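Local coordinates for exopolysaccharide biosynthesis protein (Pantoea stewartii subsp. stewartii DC283, PDB 6TGF), which modifies the glycan matrix of biofilms, probably as a hydrolase, using a trimeric parallel beta-helix like that of bacteriophage tailspikes, at residues I269-A275 with F293-M299; V563-F569 with G635-A641; K70-A76 with S127-E133; Q437-G443 with Q458-L464. All coordinates share one frame; numbering follows the deposited sequence.

Contact 1 of 4, residues I269-A275 with F293-M299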
# COMPACT_ATOMS: atom_id res chain seq x y z
N ILE B 269 20.88 -10.23 9.93
CA ILE B 269 20.10 -9.73 11.11
C ILE B 269 20.78 -8.46 11.64
O ILE B 269 20.05 -7.57 12.14
CB ILE B 269 19.94 -10.79 12.22
CG1 ILE B 269 18.86 -10.36 13.22
CG2 ILE B 269 21.27 -11.11 12.89
CD1 ILE B 269 18.78 -11.17 14.49
N CYS B 270 22.11 -8.39 11.57
CA CYS B 270 22.90 -7.19 11.91
C CYS B 270 22.67 -6.84 13.39
O CYS B 270 23.11 -7.64 14.23
CB CYS B 270 22.56 -6.06 10.93
SG CYS B 270 23.76 -4.71 10.92
N VAL B 271 21.97 -5.74 13.70
CA VAL B 271 21.74 -5.25 15.09
C VAL B 271 20.26 -5.45 15.45
O VAL B 271 19.41 -4.76 14.86
CB VAL B 271 22.17 -3.78 15.26
CG1 VAL B 271 22.08 -3.33 16.71
CG2 VAL B 271 23.57 -3.54 14.71
N GLN B 272 19.98 -6.34 16.41
CA GLN B 272 18.61 -6.66 16.89
C GLN B 272 18.51 -6.31 18.38
O GLN B 272 19.17 -6.99 19.19
CB GLN B 272 18.29 -8.14 16.66
CG GLN B 272 16.88 -8.54 17.07
CD GLN B 272 15.83 -7.85 16.25
OE1 GLN B 272 15.89 -7.85 15.02
NE2 GLN B 272 14.84 -7.27 16.91
N PHE B 273 17.71 -5.29 18.71
CA PHE B 273 17.33 -4.93 20.10
C PHE B 273 16.23 -5.87 20.59
O PHE B 273 15.33 -6.20 19.82
CB PHE B 273 16.79 -3.50 20.19
CG PHE B 273 17.82 -2.40 20.11
CD1 PHE B 273 18.19 -1.87 18.88
CD2 PHE B 273 18.38 -1.87 21.26
CE1 PHE B 273 19.11 -0.84 18.81
CE2 PHE B 273 19.31 -0.84 21.18
CZ PHE B 273 19.67 -0.33 19.96
N PRO B 274 16.26 -6.32 21.86
CA PRO B 274 15.07 -6.89 22.49
C PRO B 274 14.17 -5.74 22.95
O PRO B 274 14.58 -4.59 22.82
CB PRO B 274 15.64 -7.72 23.65
CG PRO B 274 16.97 -7.07 23.99
CD PRO B 274 17.42 -6.30 22.76
N ALA B 275 12.97 -6.05 23.45
CA ALA B 275 12.01 -5.06 23.98
C ALA B 275 12.62 -4.37 25.21
O ALA B 275 13.35 -5.05 25.96
CB ALA B 275 10.69 -5.72 24.31
N PHE B 293 23.48 -2.31 6.41
CA PHE B 293 23.26 -1.92 7.82
C PHE B 293 21.77 -2.08 8.15
O PHE B 293 20.96 -1.25 7.69
CB PHE B 293 23.72 -0.49 8.11
CG PHE B 293 23.63 -0.12 9.57
CD1 PHE B 293 22.45 0.37 10.11
CD2 PHE B 293 24.72 -0.27 10.41
CE1 PHE B 293 22.36 0.71 11.46
CE2 PHE B 293 24.63 0.06 11.75
CZ PHE B 293 23.46 0.55 12.27
N ARG B 294 21.42 -3.12 8.90
CA ARG B 294 20.06 -3.33 9.46
C ARG B 294 20.09 -3.04 10.96
O ARG B 294 21.09 -3.38 11.61
CB ARG B 294 19.56 -4.75 9.17
CG ARG B 294 18.23 -5.09 9.83
CD ARG B 294 17.88 -6.56 9.68
NE ARG B 294 16.66 -6.92 10.39
CZ ARG B 294 16.56 -7.12 11.70
NH1 ARG B 294 17.62 -7.00 12.49
NH2 ARG B 294 15.40 -7.45 12.23
N ILE B 295 19.04 -2.40 11.48
CA ILE B 295 18.84 -2.15 12.93
C ILE B 295 17.34 -2.16 13.20
O ILE B 295 16.60 -1.47 12.48
CB ILE B 295 19.55 -0.85 13.37
CG1 ILE B 295 19.62 -0.73 14.90
CG2 ILE B 295 18.92 0.38 12.74
CD1 ILE B 295 20.78 0.12 15.38
N SER B 296 16.89 -2.96 14.17
CA SER B 296 15.45 -3.23 14.45
C SER B 296 15.22 -3.41 15.95
O SER B 296 16.08 -4.02 16.61
CB SER B 296 14.98 -4.42 13.66
OG SER B 296 13.56 -4.53 13.72
N GLY B 297 14.09 -2.90 16.44
CA GLY B 297 13.57 -3.18 17.80
C GLY B 297 12.73 -4.44 17.81
O GLY B 297 12.54 -5.04 16.74
N ALA B 298 12.24 -4.83 19.00
CA ALA B 298 11.48 -6.08 19.25
C ALA B 298 10.52 -6.36 18.09
O ALA B 298 9.57 -5.57 17.90
CB ALA B 298 10.74 -5.97 20.56
N MET B 299 10.76 -7.45 17.35
CA MET B 299 9.94 -7.87 16.18
C MET B 299 8.65 -8.54 16.67
O MET B 299 8.59 -9.79 16.67
CB MET B 299 10.71 -8.84 15.27
CG MET B 299 11.80 -8.17 14.45
SD MET B 299 12.68 -9.32 13.36
CE MET B 299 13.50 -10.36 14.56
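Gln272 OE1 takes two hydrogen bonds from the end of the Arg294 guanidinium, 2.9 Å from Arg294 NH2 and 3.2 Å from Arg294 NH1. The oxygen lies in the guanidinium plane, yet the amide and guanidinium planes are turned 44° apart. Arg294 gets there on a chain extended from CG to NE, whereas Gln272 bends at chi2 (65°). Arg294 NH1 also donates to Ile269 O, in the carbonyl plane and on a lone pair. Gln272 NE2 bonds back to Phe273 O at 3.1 Å and only weakly to Gly297 O.

Beneath this polar layer, Val271 and Ile295 form a parallel bridge between two strands near the start of the beta-helix. Ser296 N reaches Val271 O at 3.2 Å, and Phe273 N reaches Ser296 O at 2.9 Å. On the other face, Ile295 CD1 lies 3.9 Å from Val271 CG1 and meets the edge of the Phe273 ring; helix 252-265 packs there too. Cys270 SG stands above the Phe293 ring, at a distance.

Asn301 of the second subunit takes a further bond from Arg294 NH2. The buried guanidinium is thus met by neutral oxygens of two chains, which probably stabilise its positive charge and fix its orientation.

Contact 2 of 4, residues V563-F569 with G635-A641; sequences VFGQSQF and GWTPSAA. With EDO (1,2-ethanediol), chain C.
This contact lies where two neighbouring inner strands, 558-564 and 637-646, of an antiparallel sheet beyond the beta-helix come to the end of their pairing. Phe564 and Ala641 form a hydrogen-bonded pair, with Phe564 N 2.8 Å from Ala641 O and Ala641 N answering Phe564 O. Alongside, Val563 CG1 packs on Ala640 CB at 3.8 Å.

Past Gly565, whose phi of 116° suits a residue without a side chain, and near Pro638, which has no N-H to give, hydroxyls take over. Thr637 OG1 donates to Gln566 O at 3.0 Å from well above the carbonyl plane. Ser567 OG, anti to its own nitrogen (chi1 170°), donates to Gly635 O at 2.8 Å, nearly in line with the carbonyl. A backbone bond from Gln568 N to Trp636 O follows.

Phe569 points toward segment 635-641, and its ring packs on Pro638 and Trp636. Phe569 CD1 touches Pro638 CG at 3.7 Å, Trp636 O sits at the ring edge, and Phe569 CE1 meets Trp636 CE3 obliquely at 4.0 Å. A 1,2-ethanediol, probably from the crystallisation liquor, puts O1 over the indole face, 3.2 Å above its plane. The third subunit bonds to the backbone of Phe569 and, through Thr647, to Ser639.

Two hydroxyl bonds, one backbone bond and aromatic packing thus join the segments where regular pairing lapses, with a diol over one indole face.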
# COMPACT_ATOMS: atom_id res chain seq x y z
N VAL B 563 -26.10 26.23 -24.51
CA VAL B 563 -27.05 25.12 -24.83
C VAL B 563 -26.65 24.56 -26.20
O VAL B 563 -27.15 25.07 -27.22
CB VAL B 563 -28.51 25.58 -24.80
CG1 VAL B 563 -29.48 24.44 -25.10
CG2 VAL B 563 -28.87 26.24 -23.48
N PHE B 564 -25.75 23.57 -26.21
CA PHE B 564 -25.22 22.91 -27.43
C PHE B 564 -26.24 21.88 -27.92
O PHE B 564 -26.83 21.18 -27.08
CB PHE B 564 -23.86 22.27 -27.17
CG PHE B 564 -23.29 21.55 -28.36
CD1 PHE B 564 -22.81 22.25 -29.45
CD2 PHE B 564 -23.24 20.16 -28.40
CE1 PHE B 564 -22.29 21.59 -30.55
CE2 PHE B 564 -22.72 19.50 -29.50
CZ PHE B 564 -22.25 20.22 -30.57
N GLY B 565 -26.41 21.79 -29.25
CA GLY B 565 -27.44 20.96 -29.91
C GLY B 565 -28.41 21.84 -30.68
O GLY B 565 -28.26 23.08 -30.61
N GLN B 566 -29.38 21.24 -31.37
CA GLN B 566 -30.30 21.97 -32.29
C GLN B 566 -31.74 21.48 -32.15
O GLN B 566 -31.95 20.39 -31.57
CB GLN B 566 -29.83 21.80 -33.74
CG GLN B 566 -29.98 20.39 -34.28
CD GLN B 566 -29.95 20.36 -35.78
OE1 GLN B 566 -28.89 20.40 -36.40
NE2 GLN B 566 -31.12 20.29 -36.39
N SER B 567 -32.68 22.26 -32.68
CA SER B 567 -34.12 21.91 -32.87
C SER B 567 -34.29 21.22 -34.23
O SER B 567 -33.53 21.56 -35.16
CB SER B 567 -35.00 23.12 -32.74
OG SER B 567 -36.33 22.84 -33.15
N GLN B 568 -35.25 20.30 -34.33
CA GLN B 568 -35.53 19.44 -35.51
C GLN B 568 -34.42 18.38 -35.65
O GLN B 568 -33.29 18.64 -35.20
CB GLN B 568 -35.61 20.26 -36.80
CG GLN B 568 -36.52 21.48 -36.72
CD GLN B 568 -37.96 21.13 -36.46
OE1 GLN B 568 -38.42 20.03 -36.75
NE2 GLN B 568 -38.70 22.08 -35.91
N PHE B 569 -34.76 17.23 -36.24
CA PHE B 569 -33.81 16.17 -36.66
C PHE B 569 -34.36 15.43 -37.88
O PHE B 569 -34.01 14.26 -38.09
CB PHE B 569 -33.53 15.22 -35.49
CG PHE B 569 -34.77 14.66 -34.84
CD1 PHE B 569 -35.39 15.35 -33.81
CD2 PHE B 569 -35.32 13.46 -35.26
CE1 PHE B 569 -36.53 14.84 -33.20
CE2 PHE B 569 -36.47 12.96 -34.65
CZ PHE B 569 -37.07 13.65 -33.63
N GLY B 635 -39.43 22.90 -29.80
CA GLY B 635 -40.10 21.66 -30.24
C GLY B 635 -39.15 20.81 -31.06
O GLY B 635 -38.42 21.38 -31.90
N TRP B 636 -39.14 19.49 -30.82
CA TRP B 636 -38.33 18.48 -31.55
C TRP B 636 -36.83 18.80 -31.42
O TRP B 636 -36.12 18.67 -32.44
CB TRP B 636 -38.75 18.39 -33.02
CG TRP B 636 -40.16 17.95 -33.23
CD1 TRP B 636 -41.15 18.62 -33.89
CD2 TRP B 636 -40.76 16.72 -32.78
NE1 TRP B 636 -42.31 17.90 -33.89
CE2 TRP B 636 -42.10 16.73 -33.21
CE3 TRP B 636 -40.29 15.61 -32.05
CZ2 TRP B 636 -42.98 15.68 -32.94
CZ3 TRP B 636 -41.16 14.57 -31.79
CH2 TRP B 636 -42.48 14.61 -32.23
N THR B 637 -36.37 19.20 -30.23
CA THR B 637 -34.92 19.25 -29.88
C THR B 637 -34.60 17.98 -29.12
O THR B 637 -34.93 17.84 -27.94
CB THR B 637 -34.54 20.56 -29.18
OG1 THR B 637 -33.14 20.50 -28.87
CG2 THR B 637 -35.30 20.83 -27.90
N PRO B 638 -33.95 16.99 -29.78
CA PRO B 638 -33.84 15.63 -29.24
C PRO B 638 -32.80 15.46 -28.13
O PRO B 638 -32.95 14.55 -27.33
CB PRO B 638 -33.44 14.82 -30.49
CG PRO B 638 -32.63 15.79 -31.32
CD PRO B 638 -33.27 17.14 -31.08
N SER B 639 -31.77 16.31 -28.11
CA SER B 639 -30.64 16.26 -27.14
C SER B 639 -29.89 17.59 -27.14
O SER B 639 -29.28 17.92 -28.18
CB SER B 639 -29.72 15.10 -27.44
OG SER B 639 -29.26 15.16 -28.78
N ALA B 640 -29.93 18.32 -26.02
CA ALA B 640 -29.24 19.61 -25.82
C ALA B 640 -28.31 19.51 -24.61
O ALA B 640 -28.81 19.29 -23.49
CB ALA B 640 -30.25 20.72 -25.65
N ALA B 641 -26.99 19.66 -24.83
CA ALA B 641 -25.93 19.58 -23.80
C ALA B 641 -25.70 20.97 -23.20
O ALA B 641 -25.44 21.91 -23.97
CB ALA B 641 -24.67 19.02 -24.40
C1 EDO C . -40.06 15.20 -36.73
O1 EDO C . -40.50 14.80 -35.45
C2 EDO C . -39.59 16.62 -36.77
O2 EDO C . -38.19 16.77 -36.90

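Contact 3 of 4, residues K70-A76 with S127-E133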
# COMPACT_ATOMS: atom_id res chain seq x y z
N LYS B 70 39.20 -40.40 41.90
CA LYS B 70 40.63 -40.30 41.51
C LYS B 70 40.75 -39.69 40.11
O LYS B 70 40.05 -40.16 39.20
CB LYS B 70 41.28 -41.69 41.53
CG LYS B 70 41.03 -42.51 42.80
CD LYS B 70 42.28 -43.17 43.34
CE LYS B 70 42.00 -44.42 44.14
NZ LYS B 70 43.25 -45.00 44.69
N LEU B 71 41.61 -38.68 39.96
CA LEU B 71 41.88 -37.96 38.69
C LEU B 71 43.26 -38.35 38.15
O LEU B 71 44.23 -38.34 38.94
CB LEU B 71 41.78 -36.45 38.94
CG LEU B 71 42.09 -35.54 37.75
CD1 LEU B 71 41.08 -35.74 36.63
CD2 LEU B 71 42.12 -34.08 38.18
N TRP B 72 43.33 -38.69 36.86
CA TRP B 72 44.57 -39.03 36.12
C TRP B 72 44.79 -38.00 35.00
O TRP B 72 43.82 -37.70 34.28
CB TRP B 72 44.50 -40.45 35.53
CG TRP B 72 44.70 -41.56 36.51
CD1 TRP B 72 45.89 -42.13 36.88
CD2 TRP B 72 43.68 -42.28 37.22
NE1 TRP B 72 45.68 -43.14 37.77
CE2 TRP B 72 44.33 -43.26 38.00
CE3 TRP B 72 42.29 -42.19 37.28
CZ2 TRP B 72 43.64 -44.14 38.83
CZ3 TRP B 72 41.60 -43.06 38.10
CH2 TRP B 72 42.26 -44.02 38.86
N ILE B 73 46.02 -37.49 34.87
CA ILE B 73 46.48 -36.64 33.73
C ILE B 73 47.61 -37.41 33.03
O ILE B 73 48.70 -37.52 33.61
CB ILE B 73 46.95 -35.25 34.20
CG1 ILE B 73 46.01 -34.64 35.26
CG2 ILE B 73 47.15 -34.32 33.02
CD1 ILE B 73 44.62 -34.34 34.76
N GLY B 74 47.33 -37.94 31.83
CA GLY B 74 48.26 -38.82 31.09
C GLY B 74 48.65 -38.23 29.74
O GLY B 74 48.10 -37.18 29.37
N ARG B 75 49.57 -38.90 29.04
CA ARG B 75 50.07 -38.50 27.70
C ARG B 75 48.91 -38.53 26.70
O ARG B 75 48.09 -39.47 26.77
CB ARG B 75 51.18 -39.44 27.22
CG ARG B 75 51.91 -38.94 25.98
CD ARG B 75 52.76 -40.00 25.30
NE ARG B 75 52.99 -41.15 26.15
CZ ARG B 75 52.42 -42.35 26.00
NH1 ARG B 75 51.58 -42.58 25.01
NH2 ARG B 75 52.72 -43.32 26.85
N ALA B 76 48.85 -37.54 25.80
CA ALA B 76 47.86 -37.44 24.71
C ALA B 76 47.94 -38.69 23.83
O ALA B 76 49.05 -38.98 23.33
CB ALA B 76 48.08 -36.18 23.92
N SER B 127 48.25 -30.45 25.92
CA SER B 127 48.04 -31.75 25.22
C SER B 127 48.21 -32.88 26.24
O SER B 127 49.36 -33.15 26.63
CB SER B 127 48.98 -31.90 24.05
OG SER B 127 48.62 -33.02 23.26
N HIS B 128 47.10 -33.49 26.67
CA HIS B 128 47.09 -34.58 27.69
C HIS B 128 45.82 -35.42 27.57
O HIS B 128 44.78 -34.88 27.13
CB HIS B 128 47.23 -33.99 29.10
CG HIS B 128 46.09 -33.13 29.52
ND1 HIS B 128 46.08 -31.76 29.31
CD2 HIS B 128 44.92 -33.42 30.14
CE1 HIS B 128 44.95 -31.25 29.77
NE2 HIS B 128 44.23 -32.25 30.29
N ALA B 129 45.92 -36.70 27.93
CA ALA B 129 44.78 -37.59 28.24
C ALA B 129 44.31 -37.29 29.67
O ALA B 129 45.16 -36.91 30.50
CB ALA B 129 45.19 -39.04 28.11
N MET B 130 43.01 -37.44 29.93
CA MET B 130 42.41 -37.22 31.28
C MET B 130 41.39 -38.33 31.57
O MET B 130 40.55 -38.60 30.69
CB MET B 130 41.73 -35.85 31.36
CG MET B 130 41.37 -35.45 32.78
SD MET B 130 40.37 -33.93 32.83
CE MET B 130 41.67 -32.69 32.82
N ALA B 131 41.49 -38.94 32.75
CA ALA B 131 40.60 -40.02 33.23
C ALA B 131 40.13 -39.71 34.65
O ALA B 131 40.97 -39.33 35.49
CB ALA B 131 41.34 -41.34 33.17
N LEU B 132 38.82 -39.84 34.89
CA LEU B 132 38.19 -39.67 36.23
C LEU B 132 37.43 -40.96 36.59
O LEU B 132 36.57 -41.38 35.79
CB LEU B 132 37.25 -38.47 36.19
CG LEU B 132 36.56 -38.12 37.51
CD1 LEU B 132 37.56 -37.70 38.57
CD2 LEU B 132 35.52 -37.03 37.30
N GLU B 133 37.78 -41.55 37.74
CA GLU B 133 37.01 -42.65 38.39
C GLU B 133 36.41 -42.12 39.69
O GLU B 133 37.00 -41.19 40.28
CB GLU B 133 37.92 -43.84 38.71
CG GLU B 133 38.40 -44.60 37.48
CD GLU B 133 39.12 -45.90 37.78
OE1 GLU B 133 39.57 -46.08 38.94
OE2 GLU B 133 39.22 -46.75 36.87
O HOH W 1 50.79 -35.41 26.32
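Trp72 N donates to Ala131 O at 2.8 Å, nearly straight at 162°, and Ala131 N returns the bond to Trp72 O. The same two-way exchange joins Lys70 to Glu133 and Gly74 to Ala129, giving six backbone bonds between antiparallel strands in the region assigned to the head-binding family. These are the two middle strands of a four-stranded sheet, with 105-107 and 139-143 at its edges.

On the face with Trp72, the indole lies near Glu133, its ring and the carboxylate turned 83° to each other. Trp72 CH2 comes 3.4 Å from Glu133 OE1, and Glu133 CB sits in the ring plane by CZ3. Glu133 OE2 makes its salt bridge with Arg81 instead, while Lys70 NZ stays 6.9 Å from Glu133 OE1.

The other face, with Leu71, Ile73, Met130 and Leu132, is mainly apolar. Ile73 and Met130 lie side by side, Ile73 CD1 at 3.9 Å from Met130 CE, and the Leu71 side chain passes obliquely, with Leu71 CD1 near Met130 CG. Strand 48-51 packs against this layer through Ile50 and Leu51.

Beyond Gly74 one water bridges the two segments, accepting from Ala76 N at 2.9 Å and donating to Ser127 O at 2.7 Å.

Contact 4 of 4, residues Q437-G443 with Q458-L464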
# COMPACT_ATOMS: atom_id res chain seq x y z
N GLN B 437 10.37 10.95 -9.09
CA GLN B 437 9.59 9.68 -9.09
C GLN B 437 9.18 9.32 -7.66
O GLN B 437 9.26 8.13 -7.30
CB GLN B 437 10.42 8.55 -9.72
CG GLN B 437 10.75 8.77 -11.19
CD GLN B 437 11.95 9.67 -11.41
OE1 GLN B 437 11.88 10.66 -12.13
NE2 GLN B 437 13.06 9.32 -10.79
N SER B 438 8.72 10.30 -6.87
CA SER B 438 8.45 10.18 -5.41
C SER B 438 6.94 10.23 -5.12
O SER B 438 6.19 10.74 -5.98
CB SER B 438 9.21 11.23 -4.66
OG SER B 438 10.61 11.02 -4.77
N LEU B 439 6.53 9.71 -3.96
CA LEU B 439 5.10 9.56 -3.56
C LEU B 439 4.90 9.91 -2.08
O LEU B 439 5.77 9.56 -1.25
CB LEU B 439 4.64 8.12 -3.82
CG LEU B 439 4.66 7.67 -5.28
CD1 LEU B 439 5.96 6.96 -5.62
CD2 LEU B 439 3.47 6.76 -5.58
N ILE B 440 3.78 10.57 -1.77
CA ILE B 440 3.23 10.75 -0.39
C ILE B 440 1.83 10.12 -0.36
O ILE B 440 1.00 10.49 -1.22
CB ILE B 440 3.21 12.24 0.01
CG1 ILE B 440 4.62 12.76 0.27
CG2 ILE B 440 2.29 12.47 1.21
CD1 ILE B 440 4.72 14.27 0.39
N HIS B 441 1.57 9.22 0.59
CA HIS B 441 0.27 8.51 0.75
C HIS B 441 -0.21 8.61 2.20
O HIS B 441 0.43 7.99 3.07
CB HIS B 441 0.38 7.05 0.29
CG HIS B 441 -0.89 6.28 0.47
ND1 HIS B 441 -1.90 6.29 -0.48
CD2 HIS B 441 -1.33 5.50 1.47
CE1 HIS B 441 -2.89 5.54 -0.07
NE2 HIS B 441 -2.57 5.04 1.12
N ASN B 442 -1.29 9.36 2.44
CA ASN B 442 -2.05 9.36 3.72
C ASN B 442 -1.14 9.83 4.85
O ASN B 442 -0.75 9.00 5.69
CB ASN B 442 -2.66 7.98 3.99
CG ASN B 442 -3.69 7.98 5.10
OD1 ASN B 442 -4.01 9.03 5.66
ND2 ASN B 442 -4.23 6.82 5.42
N GLY B 443 -0.83 11.13 4.88
CA GLY B 443 0.06 11.76 5.88
C GLY B 443 -0.57 12.99 6.50
O GLY B 443 -1.25 13.74 5.77
N GLN B 458 9.25 15.84 -7.96
CA GLN B 458 8.19 15.16 -8.76
C GLN B 458 7.45 14.20 -7.83
O GLN B 458 8.00 13.12 -7.53
CB GLN B 458 8.80 14.44 -9.96
CG GLN B 458 7.77 13.78 -10.87
CD GLN B 458 8.42 12.92 -11.93
OE1 GLN B 458 9.29 12.10 -11.65
NE2 GLN B 458 7.99 13.10 -13.17
N TRP B 459 6.25 14.59 -7.38
CA TRP B 459 5.51 13.92 -6.27
C TRP B 459 4.09 13.56 -6.72
O TRP B 459 3.40 14.44 -7.28
CB TRP B 459 5.47 14.81 -5.03
CG TRP B 459 6.80 15.03 -4.38
CD1 TRP B 459 7.70 16.02 -4.66
CD2 TRP B 459 7.38 14.26 -3.32
NE1 TRP B 459 8.80 15.91 -3.85
CE2 TRP B 459 8.63 14.84 -3.01
CE3 TRP B 459 6.97 13.13 -2.60
CZ2 TRP B 459 9.46 14.33 -2.02
CZ3 TRP B 459 7.80 12.63 -1.62
CH2 TRP B 459 9.03 13.22 -1.33
N ILE B 460 3.68 12.31 -6.48
CA ILE B 460 2.25 11.92 -6.28
C ILE B 460 1.94 12.15 -4.80
O ILE B 460 2.69 11.62 -3.95
CB ILE B 460 1.97 10.46 -6.71
CG1 ILE B 460 2.12 10.28 -8.22
CG2 ILE B 460 0.60 10.02 -6.22
CD1 ILE B 460 2.06 8.83 -8.68
N ILE B 461 0.90 12.93 -4.49
CA ILE B 461 0.49 13.26 -3.09
C ILE B 461 -1.01 12.95 -2.94
O ILE B 461 -1.83 13.78 -3.36
CB ILE B 461 0.83 14.72 -2.75
CG1 ILE B 461 2.30 15.05 -3.06
CG2 ILE B 461 0.48 15.02 -1.29
CD1 ILE B 461 2.73 16.46 -2.72
N ASP B 462 -1.33 11.79 -2.36
CA ASP B 462 -2.71 11.38 -1.99
C ASP B 462 -2.90 11.54 -0.48
O ASP B 462 -2.05 11.03 0.27
CB ASP B 462 -3.00 9.93 -2.39
CG ASP B 462 -3.08 9.69 -3.88
OD1 ASP B 462 -3.44 10.63 -4.62
OD2 ASP B 462 -2.78 8.55 -4.30
N ALA B 463 -3.97 12.22 -0.07
CA ALA B 463 -4.45 12.32 1.32
C ALA B 463 -3.36 12.91 2.23
O ALA B 463 -3.11 12.34 3.31
CB ALA B 463 -4.90 10.96 1.80
N LEU B 464 -2.72 14.00 1.79
CA LEU B 464 -1.85 14.83 2.67
C LEU B 464 -2.75 15.84 3.40
O LEU B 464 -3.58 16.48 2.73
CB LEU B 464 -0.77 15.54 1.84
CG LEU B 464 0.24 16.37 2.63
CD1 LEU B 464 1.06 15.49 3.57
CD2 LEU B 464 1.16 17.15 1.70
O HOH W 2 -1.26 6.60 -3.33
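Gln458 begins the pairing with both backbone and side chain: its OE1 accepts from Gln437 N at 3.0 Å, in the amide plane and on a lone pair, while its backbone O takes Ser438 N. The extended side chain (chi1 -177°, chi2 -172°) carries the amide back to the start of the neighbouring strand. Trp459 comes next, its indole reaching across to Ser438 and Ile440. Ser438 CB stands 3.6 Å from the centroid of the six-membered ring and 11° off its normal, a CH-pi contact over the face, and Ile440 CG1 approaches the same ring obliquely, 3.7 Å from Trp459 CZ3.

Ile460 faces the other way with Leu439, and the two side chains run alongside each other, Ile460 CD1 at 4.0 Å from Leu439 CD2. Ile460 O accepts from Ile440 N at 2.7 Å. Ile461 returns to the Trp459 side, its CG2 lying beside Ile440 CG2, the two side chains pointing the same way. Asp462 OD2 receives a hydrogen from a water that also lies 2.9 Å from His441 ND1, while His441 NE2 is hydrogen-bonded to Glu415 of the third subunit; Asp462 OD1 is salt-bridged to Arg483 of its own chain and Arg483 of the second subunit. At Ala463 the chain turns a corner in step with Asn442. Leu464 CD1 then meets Ile440 CG2.

These are successive coils of the parallel beta-helix. Strand 414-422 borders 438-441 and strand 479-488 borders 458-462. Trp459 and Ile461 pack inward on Ile454, whereas Leu439 and Ile460 pack on the second subunit, His441 on the third, and Asp462 touches both.

In the fold
From the N terminus, contact 3 comes first and closes a 50-residue excursion in the head-binding family region. Contact 1 follows, joining strands 271-272 and 290-296 near the start of the beta-helix across 17 residues, and contact 4 joins two later coils across 14. Contact 2 comes last and closes a 65-residue loop in the antiparallel region beyond the beta-helix. Each closes before the next opens, so none nest or cross. Contacts 1 and 4 share the beta-helix, with centres about 29 Å apart, and both touch the second subunit; contacts 4 and 2 both touch the third. Contacts 3 and 2 lie on opposite sides of the chain's centre, their centres about 114 Å apart.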